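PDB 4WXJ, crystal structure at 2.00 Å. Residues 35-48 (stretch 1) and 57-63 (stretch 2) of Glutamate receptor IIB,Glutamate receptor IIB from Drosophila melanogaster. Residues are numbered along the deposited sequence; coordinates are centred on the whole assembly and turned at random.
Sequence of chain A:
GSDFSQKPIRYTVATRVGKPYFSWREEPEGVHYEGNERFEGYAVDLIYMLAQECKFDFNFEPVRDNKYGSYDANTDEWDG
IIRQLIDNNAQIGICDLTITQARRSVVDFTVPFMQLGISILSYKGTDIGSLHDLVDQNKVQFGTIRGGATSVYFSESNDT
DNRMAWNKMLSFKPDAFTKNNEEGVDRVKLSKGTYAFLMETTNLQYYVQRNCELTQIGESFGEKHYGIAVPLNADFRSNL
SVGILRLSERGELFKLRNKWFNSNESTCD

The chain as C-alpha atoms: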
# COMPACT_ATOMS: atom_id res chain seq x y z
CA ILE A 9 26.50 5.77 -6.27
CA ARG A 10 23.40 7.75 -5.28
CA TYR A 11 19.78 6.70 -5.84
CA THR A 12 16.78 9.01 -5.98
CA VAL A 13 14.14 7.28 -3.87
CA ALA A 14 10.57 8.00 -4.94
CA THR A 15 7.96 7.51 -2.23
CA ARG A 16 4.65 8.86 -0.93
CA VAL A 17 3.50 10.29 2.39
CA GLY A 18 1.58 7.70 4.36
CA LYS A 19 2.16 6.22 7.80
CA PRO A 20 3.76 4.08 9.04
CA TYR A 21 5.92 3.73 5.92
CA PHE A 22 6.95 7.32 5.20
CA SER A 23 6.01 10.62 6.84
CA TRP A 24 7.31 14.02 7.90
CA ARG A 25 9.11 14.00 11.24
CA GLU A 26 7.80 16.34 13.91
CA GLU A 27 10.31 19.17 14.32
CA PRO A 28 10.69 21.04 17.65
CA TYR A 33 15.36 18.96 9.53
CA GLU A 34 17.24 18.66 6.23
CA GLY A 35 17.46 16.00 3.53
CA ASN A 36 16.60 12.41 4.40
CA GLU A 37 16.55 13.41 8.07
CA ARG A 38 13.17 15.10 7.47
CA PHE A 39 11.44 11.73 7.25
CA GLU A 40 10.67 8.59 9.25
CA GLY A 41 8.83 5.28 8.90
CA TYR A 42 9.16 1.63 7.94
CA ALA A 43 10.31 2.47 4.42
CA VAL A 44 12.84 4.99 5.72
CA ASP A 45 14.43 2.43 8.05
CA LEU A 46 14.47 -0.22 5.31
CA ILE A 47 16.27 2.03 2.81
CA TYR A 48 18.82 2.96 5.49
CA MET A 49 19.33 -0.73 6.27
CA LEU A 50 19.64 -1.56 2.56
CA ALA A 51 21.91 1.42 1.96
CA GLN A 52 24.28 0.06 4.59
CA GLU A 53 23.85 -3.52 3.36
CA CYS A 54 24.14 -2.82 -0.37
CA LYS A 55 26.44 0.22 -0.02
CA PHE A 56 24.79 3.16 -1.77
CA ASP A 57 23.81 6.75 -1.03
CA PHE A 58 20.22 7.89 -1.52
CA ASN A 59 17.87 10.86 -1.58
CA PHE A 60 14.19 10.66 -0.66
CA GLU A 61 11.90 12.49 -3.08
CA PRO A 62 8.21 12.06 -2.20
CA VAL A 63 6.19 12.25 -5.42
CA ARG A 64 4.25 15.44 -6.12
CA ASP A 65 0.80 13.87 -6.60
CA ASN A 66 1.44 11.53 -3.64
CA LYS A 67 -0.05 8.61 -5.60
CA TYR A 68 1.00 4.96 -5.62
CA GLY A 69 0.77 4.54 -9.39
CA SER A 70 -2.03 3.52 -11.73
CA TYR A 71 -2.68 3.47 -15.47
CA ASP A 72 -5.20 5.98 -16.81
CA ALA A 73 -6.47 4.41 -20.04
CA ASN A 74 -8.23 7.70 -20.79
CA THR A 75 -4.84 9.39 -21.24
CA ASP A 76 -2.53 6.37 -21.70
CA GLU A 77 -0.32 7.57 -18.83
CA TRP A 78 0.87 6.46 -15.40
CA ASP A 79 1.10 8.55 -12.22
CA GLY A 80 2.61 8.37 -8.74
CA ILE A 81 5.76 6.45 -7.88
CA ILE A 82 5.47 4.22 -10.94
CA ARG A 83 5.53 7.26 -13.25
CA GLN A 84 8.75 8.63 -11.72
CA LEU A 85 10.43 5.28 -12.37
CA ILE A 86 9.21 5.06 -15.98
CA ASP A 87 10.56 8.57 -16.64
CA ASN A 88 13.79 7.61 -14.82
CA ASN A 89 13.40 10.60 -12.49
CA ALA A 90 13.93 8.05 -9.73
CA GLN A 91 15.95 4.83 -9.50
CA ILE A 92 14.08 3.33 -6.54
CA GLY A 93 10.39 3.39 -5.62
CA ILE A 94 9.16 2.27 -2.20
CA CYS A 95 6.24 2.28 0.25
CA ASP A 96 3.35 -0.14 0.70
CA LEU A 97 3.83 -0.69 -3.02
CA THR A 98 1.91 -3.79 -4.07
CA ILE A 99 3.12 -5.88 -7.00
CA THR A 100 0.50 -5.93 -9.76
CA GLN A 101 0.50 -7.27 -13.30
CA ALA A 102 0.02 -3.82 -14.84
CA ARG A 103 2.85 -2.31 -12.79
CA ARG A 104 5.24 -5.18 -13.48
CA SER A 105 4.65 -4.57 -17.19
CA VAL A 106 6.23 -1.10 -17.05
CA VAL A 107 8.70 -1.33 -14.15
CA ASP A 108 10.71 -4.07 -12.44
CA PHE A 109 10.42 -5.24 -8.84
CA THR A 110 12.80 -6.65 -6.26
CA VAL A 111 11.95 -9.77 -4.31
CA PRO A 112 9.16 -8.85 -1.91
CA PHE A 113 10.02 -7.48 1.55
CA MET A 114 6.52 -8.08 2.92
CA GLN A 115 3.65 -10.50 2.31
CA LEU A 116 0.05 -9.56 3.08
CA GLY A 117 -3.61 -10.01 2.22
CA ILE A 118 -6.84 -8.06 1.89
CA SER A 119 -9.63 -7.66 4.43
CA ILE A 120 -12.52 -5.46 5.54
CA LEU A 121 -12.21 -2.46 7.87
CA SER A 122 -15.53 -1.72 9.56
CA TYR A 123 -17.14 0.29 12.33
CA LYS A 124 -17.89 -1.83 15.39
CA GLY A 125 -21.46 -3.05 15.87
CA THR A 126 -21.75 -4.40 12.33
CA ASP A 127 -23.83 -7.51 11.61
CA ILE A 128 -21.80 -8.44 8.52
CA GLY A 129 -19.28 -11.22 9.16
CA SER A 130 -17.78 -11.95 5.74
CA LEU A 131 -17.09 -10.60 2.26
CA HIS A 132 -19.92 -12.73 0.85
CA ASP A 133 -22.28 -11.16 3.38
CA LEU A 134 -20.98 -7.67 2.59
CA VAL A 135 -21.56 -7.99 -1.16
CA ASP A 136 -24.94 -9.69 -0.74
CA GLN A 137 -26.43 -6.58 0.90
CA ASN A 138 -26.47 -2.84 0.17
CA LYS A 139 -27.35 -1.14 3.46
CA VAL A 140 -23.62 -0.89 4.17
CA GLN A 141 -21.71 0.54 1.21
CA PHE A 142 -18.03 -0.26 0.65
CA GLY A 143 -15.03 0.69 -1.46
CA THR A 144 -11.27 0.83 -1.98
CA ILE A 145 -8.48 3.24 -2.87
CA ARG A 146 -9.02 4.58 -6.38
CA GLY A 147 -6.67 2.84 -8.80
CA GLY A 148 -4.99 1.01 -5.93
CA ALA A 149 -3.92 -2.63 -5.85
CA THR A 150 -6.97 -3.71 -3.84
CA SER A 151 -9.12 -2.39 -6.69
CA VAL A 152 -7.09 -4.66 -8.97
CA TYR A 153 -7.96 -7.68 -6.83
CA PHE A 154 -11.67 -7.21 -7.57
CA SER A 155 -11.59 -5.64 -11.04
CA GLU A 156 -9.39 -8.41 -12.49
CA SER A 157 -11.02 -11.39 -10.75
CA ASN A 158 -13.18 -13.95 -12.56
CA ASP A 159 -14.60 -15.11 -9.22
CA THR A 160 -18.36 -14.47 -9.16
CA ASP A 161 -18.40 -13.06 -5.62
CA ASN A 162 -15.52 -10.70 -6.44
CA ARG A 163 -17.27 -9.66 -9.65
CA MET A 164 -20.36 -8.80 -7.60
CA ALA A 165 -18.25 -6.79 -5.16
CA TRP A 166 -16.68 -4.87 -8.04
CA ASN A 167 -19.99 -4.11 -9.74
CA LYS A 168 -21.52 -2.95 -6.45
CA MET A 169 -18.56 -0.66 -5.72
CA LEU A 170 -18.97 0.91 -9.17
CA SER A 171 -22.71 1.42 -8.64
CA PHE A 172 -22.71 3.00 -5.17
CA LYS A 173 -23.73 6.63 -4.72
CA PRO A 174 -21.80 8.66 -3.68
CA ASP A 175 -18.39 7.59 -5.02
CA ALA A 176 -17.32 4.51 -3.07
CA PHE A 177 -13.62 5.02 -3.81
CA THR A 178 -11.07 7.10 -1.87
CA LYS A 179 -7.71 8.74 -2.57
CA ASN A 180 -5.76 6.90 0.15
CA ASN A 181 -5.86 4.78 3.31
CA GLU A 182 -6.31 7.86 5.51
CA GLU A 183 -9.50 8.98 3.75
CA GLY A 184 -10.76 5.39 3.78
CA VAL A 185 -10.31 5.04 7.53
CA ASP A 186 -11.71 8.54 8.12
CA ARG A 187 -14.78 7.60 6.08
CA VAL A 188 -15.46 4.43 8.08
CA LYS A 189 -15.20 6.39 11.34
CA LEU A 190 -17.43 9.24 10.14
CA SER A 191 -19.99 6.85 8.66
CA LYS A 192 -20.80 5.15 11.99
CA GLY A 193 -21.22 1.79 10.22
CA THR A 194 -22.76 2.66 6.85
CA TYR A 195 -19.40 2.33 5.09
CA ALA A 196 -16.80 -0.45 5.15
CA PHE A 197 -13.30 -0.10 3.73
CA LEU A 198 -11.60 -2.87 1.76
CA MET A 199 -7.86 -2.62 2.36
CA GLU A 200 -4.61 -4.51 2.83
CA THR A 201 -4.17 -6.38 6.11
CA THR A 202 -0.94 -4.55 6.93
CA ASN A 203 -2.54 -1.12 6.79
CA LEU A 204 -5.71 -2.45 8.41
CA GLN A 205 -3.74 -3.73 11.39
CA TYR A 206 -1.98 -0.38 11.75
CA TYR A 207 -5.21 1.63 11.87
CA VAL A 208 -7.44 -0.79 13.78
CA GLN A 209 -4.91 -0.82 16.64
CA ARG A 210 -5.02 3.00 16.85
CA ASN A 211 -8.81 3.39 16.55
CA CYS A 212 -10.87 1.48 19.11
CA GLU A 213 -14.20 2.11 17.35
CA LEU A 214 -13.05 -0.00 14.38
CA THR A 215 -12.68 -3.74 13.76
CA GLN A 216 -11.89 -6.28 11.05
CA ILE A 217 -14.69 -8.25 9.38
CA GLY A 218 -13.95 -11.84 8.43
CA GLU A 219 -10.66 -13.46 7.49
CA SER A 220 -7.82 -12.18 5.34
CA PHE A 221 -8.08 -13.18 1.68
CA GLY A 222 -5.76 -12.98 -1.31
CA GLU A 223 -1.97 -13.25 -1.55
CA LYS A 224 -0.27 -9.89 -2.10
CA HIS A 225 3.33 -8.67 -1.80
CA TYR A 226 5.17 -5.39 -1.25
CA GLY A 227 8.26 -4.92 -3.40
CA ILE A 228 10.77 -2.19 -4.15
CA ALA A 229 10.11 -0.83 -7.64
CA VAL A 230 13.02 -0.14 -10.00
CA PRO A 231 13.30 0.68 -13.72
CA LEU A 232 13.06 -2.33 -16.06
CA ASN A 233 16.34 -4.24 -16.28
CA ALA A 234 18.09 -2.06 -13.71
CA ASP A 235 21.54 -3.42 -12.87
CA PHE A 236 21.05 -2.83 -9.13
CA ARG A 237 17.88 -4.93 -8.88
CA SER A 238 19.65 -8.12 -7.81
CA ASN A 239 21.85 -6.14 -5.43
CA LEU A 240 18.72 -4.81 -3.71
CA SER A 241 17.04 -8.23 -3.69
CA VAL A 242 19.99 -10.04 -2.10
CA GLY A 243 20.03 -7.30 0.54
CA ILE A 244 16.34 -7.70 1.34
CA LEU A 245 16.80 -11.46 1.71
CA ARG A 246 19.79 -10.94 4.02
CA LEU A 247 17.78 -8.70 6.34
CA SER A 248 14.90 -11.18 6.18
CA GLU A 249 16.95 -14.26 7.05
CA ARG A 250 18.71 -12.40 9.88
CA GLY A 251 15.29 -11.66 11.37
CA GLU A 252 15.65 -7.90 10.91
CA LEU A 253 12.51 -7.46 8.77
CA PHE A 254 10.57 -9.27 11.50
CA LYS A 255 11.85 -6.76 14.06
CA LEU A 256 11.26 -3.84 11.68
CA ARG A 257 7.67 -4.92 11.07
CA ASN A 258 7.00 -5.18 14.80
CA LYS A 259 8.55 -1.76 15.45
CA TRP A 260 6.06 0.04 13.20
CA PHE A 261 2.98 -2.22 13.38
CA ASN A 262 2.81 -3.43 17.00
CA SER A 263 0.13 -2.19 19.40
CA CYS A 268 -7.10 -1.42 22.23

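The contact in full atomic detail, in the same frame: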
# COMPACT_ATOMS: atom_id res chain seq x y z
N GLY A 35 17.21 17.21 4.29
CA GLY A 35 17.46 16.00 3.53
C GLY A 35 16.65 14.82 4.02
O GLY A 35 15.50 14.97 4.42
N ASN A 36 17.27 13.64 4.00
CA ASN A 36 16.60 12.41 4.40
C ASN A 36 16.20 12.43 5.87
O ASN A 36 15.34 11.66 6.29
CB ASN A 36 17.51 11.21 4.13
CG ASN A 36 17.79 11.01 2.66
OD1 ASN A 36 16.97 11.37 1.81
ND2 ASN A 36 18.95 10.44 2.34
N GLU A 37 16.81 13.31 6.64
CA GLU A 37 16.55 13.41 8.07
C GLU A 37 15.17 14.01 8.36
O GLU A 37 14.69 13.99 9.49
CB GLU A 37 17.65 14.23 8.76
CG GLU A 37 17.51 14.33 10.28
CD GLU A 37 18.76 14.87 10.96
OE1 GLU A 37 19.77 15.11 10.26
OE2 GLU A 37 18.73 15.06 12.19
N ARG A 38 14.52 14.55 7.33
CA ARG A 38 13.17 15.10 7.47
C ARG A 38 12.10 14.03 7.69
O ARG A 38 10.99 14.33 8.13
CB ARG A 38 12.79 15.92 6.24
CG ARG A 38 13.54 17.23 6.09
CD ARG A 38 13.29 17.84 4.73
NE ARG A 38 13.85 17.03 3.66
CZ ARG A 38 13.63 17.23 2.36
NH1 ARG A 38 12.85 18.22 1.96
NH2 ARG A 38 14.19 16.43 1.46
N PHE A 39 12.44 12.79 7.37
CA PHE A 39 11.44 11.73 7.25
C PHE A 39 11.67 10.56 8.20
O PHE A 39 12.78 10.36 8.71
CB PHE A 39 11.42 11.21 5.81
CG PHE A 39 11.38 12.29 4.78
CD1 PHE A 39 10.27 13.10 4.64
CD2 PHE A 39 12.46 12.50 3.94
CE1 PHE A 39 10.22 14.09 3.69
CE2 PHE A 39 12.43 13.50 2.98
CZ PHE A 39 11.31 14.29 2.85
N GLU A 40 10.61 9.78 8.41
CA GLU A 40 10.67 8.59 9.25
C GLU A 40 9.63 7.58 8.78
O GLU A 40 8.72 7.91 8.02
CB GLU A 40 10.43 8.94 10.71
CG GLU A 40 9.03 9.46 11.01
CD GLU A 40 8.85 9.84 12.47
OE1 GLU A 40 9.80 9.64 13.26
OE2 GLU A 40 7.77 10.34 12.82
N GLY A 41 9.78 6.34 9.23
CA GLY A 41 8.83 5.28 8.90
C GLY A 41 9.51 3.99 8.50
O GLY A 41 10.73 3.93 8.36
N TYR A 42 8.69 2.95 8.33
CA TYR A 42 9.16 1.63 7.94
C TYR A 42 10.05 1.69 6.70
O TYR A 42 11.13 1.09 6.68
CB TYR A 42 7.97 0.71 7.68
CG TYR A 42 8.35 -0.67 7.19
CD1 TYR A 42 8.64 -0.90 5.85
CD2 TYR A 42 8.41 -1.74 8.07
CE1 TYR A 42 8.99 -2.16 5.40
CE2 TYR A 42 8.76 -3.01 7.63
CZ TYR A 42 9.05 -3.21 6.30
OH TYR A 42 9.39 -4.46 5.85
N ALA A 43 9.60 2.40 5.68
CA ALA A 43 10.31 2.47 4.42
C ALA A 43 11.62 3.24 4.57
O ALA A 43 12.60 2.95 3.88
CB ALA A 43 9.44 3.10 3.35
N VAL A 44 11.63 4.22 5.47
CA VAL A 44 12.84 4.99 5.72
C VAL A 44 13.91 4.09 6.35
O VAL A 44 15.05 4.06 5.90
CB VAL A 44 12.56 6.20 6.64
CG1 VAL A 44 13.86 6.95 6.96
CG2 VAL A 44 11.56 7.14 5.99
N ASP A 45 13.52 3.37 7.40
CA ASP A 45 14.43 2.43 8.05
C ASP A 45 14.96 1.38 7.07
O ASP A 45 16.15 1.04 7.10
CB ASP A 45 13.74 1.72 9.22
CG ASP A 45 13.48 2.65 10.39
OD1 ASP A 45 14.01 3.78 10.41
OD2 ASP A 45 12.74 2.23 11.31
N LEU A 46 14.09 0.87 6.21
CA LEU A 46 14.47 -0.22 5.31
C LEU A 46 15.47 0.24 4.25
O LEU A 46 16.36 -0.52 3.85
CB LEU A 46 13.23 -0.83 4.64
CG LEU A 46 13.49 -1.98 3.66
CD1 LEU A 46 14.27 -3.11 4.32
CD2 LEU A 46 12.18 -2.51 3.10
N ILE A 47 15.33 1.48 3.79
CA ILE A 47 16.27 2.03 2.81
C ILE A 47 17.62 2.29 3.47
O ILE A 47 18.67 2.05 2.87
CB ILE A 47 15.74 3.34 2.18
CG1 ILE A 47 14.51 3.06 1.31
CG2 ILE A 47 16.82 4.02 1.35
CD1 ILE A 47 14.77 2.21 0.07
N TYR A 48 17.60 2.78 4.71
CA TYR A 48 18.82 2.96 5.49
C TYR A 48 19.54 1.63 5.69
O TYR A 48 20.75 1.54 5.52
CB TYR A 48 18.52 3.59 6.85
CG TYR A 48 18.57 5.10 6.86
CD1 TYR A 48 19.78 5.77 6.85
CD2 TYR A 48 17.41 5.86 6.90
CE1 TYR A 48 19.84 7.16 6.86
CE2 TYR A 48 17.45 7.24 6.91
CZ TYR A 48 18.66 7.88 6.89
OH TYR A 48 18.71 9.26 6.91
N ASP A 57 24.43 5.55 -1.57
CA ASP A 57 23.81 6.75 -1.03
C ASP A 57 22.43 6.90 -1.64
O ASP A 57 22.13 6.27 -2.66
CB ASP A 57 24.66 7.99 -1.30
CG ASP A 57 25.75 8.18 -0.26
OD1 ASP A 57 25.51 8.88 0.74
OD2 ASP A 57 26.85 7.62 -0.45
N PHE A 58 21.58 7.72 -1.03
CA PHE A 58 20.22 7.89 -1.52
C PHE A 58 19.61 9.22 -1.10
O PHE A 58 20.03 9.82 -0.11
CB PHE A 58 19.34 6.74 -1.03
CG PHE A 58 19.24 6.66 0.47
CD1 PHE A 58 18.26 7.36 1.15
CD2 PHE A 58 20.13 5.89 1.19
CE1 PHE A 58 18.17 7.29 2.53
CE2 PHE A 58 20.05 5.81 2.57
CZ PHE A 58 19.06 6.51 3.24
N ASN A 59 18.62 9.65 -1.87
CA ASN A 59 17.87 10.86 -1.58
C ASN A 59 16.38 10.61 -1.71
O ASN A 59 15.91 10.22 -2.78
CB ASN A 59 18.31 11.99 -2.51
CG ASN A 59 17.55 13.28 -2.27
OD1 ASN A 59 17.18 13.59 -1.14
ND2 ASN A 59 17.30 14.02 -3.34
N PHE A 60 15.64 10.82 -0.63
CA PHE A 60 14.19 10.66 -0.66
C PHE A 60 13.53 11.83 -1.38
O PHE A 60 13.76 12.99 -1.05
CB PHE A 60 13.62 10.55 0.76
CG PHE A 60 13.80 9.19 1.37
CD1 PHE A 60 13.00 8.13 0.97
CD2 PHE A 60 14.74 8.98 2.35
CE1 PHE A 60 13.15 6.88 1.54
CE2 PHE A 60 14.90 7.73 2.92
CZ PHE A 60 14.10 6.68 2.52
N GLU A 61 12.70 11.50 -2.38
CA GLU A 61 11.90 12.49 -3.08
C GLU A 61 10.44 12.03 -3.14
O GLU A 61 10.05 11.33 -4.08
CB GLU A 61 12.43 12.73 -4.49
CG GLU A 61 13.81 13.38 -4.53
CD GLU A 61 14.17 13.91 -5.90
OE1 GLU A 61 13.39 13.69 -6.86
OE2 GLU A 61 15.23 14.56 -6.03
N PRO A 62 9.64 12.42 -2.14
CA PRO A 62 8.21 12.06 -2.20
C PRO A 62 7.53 12.66 -3.43
O PRO A 62 7.68 13.85 -3.70
CB PRO A 62 7.65 12.65 -0.90
CG PRO A 62 8.66 13.64 -0.43
CD PRO A 62 9.97 13.12 -0.90
N VAL A 63 6.80 11.83 -4.16
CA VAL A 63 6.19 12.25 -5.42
C VAL A 63 5.16 13.36 -5.22
O VAL A 63 4.47 13.40 -4.20
CB VAL A 63 5.52 11.06 -6.15
CG1 VAL A 63 6.55 9.99 -6.47
CG2 VAL A 63 4.39 10.47 -5.30
O HOH W 1 15.87 14.03 1.09

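Stretch 1 meets the strand first with a polar clamp, then with a run of apolar side chains. Gly 35 opens it at a phi of 64°, a value that favours glycine, and Gly 35 O ties down the turn by accepting from Arg 38 N (3.1 Å) and Arg 38 NE (2.7 Å). Asn 36 then does what a backbone would do in a sheet. Its CA-to-CB bond runs sideways, but with chi1 in m the amide end reaches the strand, where OD1 accepts from Phe 60 N (2.8 Å) and ND2 donates to Phe 58 O (2.7 Å). Both bonds are nearly straight. An amide suits this place because it carries a donor and an acceptor side by side, matching the carbonyl of Phe 58 and the NH of Phe 60.

Arg 38 reaches the strand through a water: its NH2 donates to it (3.0 Å from NH2 to the water O), and the same water O also lies 2.6 Å from Asn 59 OD1, so the two side chains are linked through solvent.

Phe 39 points toward the strand and begins the apolar part, its CE2 3.9 Å from Phe 60 CB and its CZ 4.2 Å from Pro 62 CD. Gly 41 caps the helix, with backbone angles that would jam a CB against the preceding carbonyl.

The helix runs nearly antiparallel to the strand, at 163°. Val 44 flanks the buried Phe 60 ring, with CA 3.8 Å from Phe 60 CZ. Ile 47, one turn after Ala 43, points toward the strand and serves two rings: its CB lies 3.7 Å from Phe 60 CZ, while CG2 sits 3.5 Å from the Phe 58 centroid, almost on the ring normal. Tyr 48, more exposed, finishes the contact by offering its ring face to the edge of Phe 58, planes at 85°. Along the strand, the CA-to-CB bonds of Phe 58, Phe 60 and Pro 62 point toward stretch 1, while those of Asp 57 and Glu 61 point away.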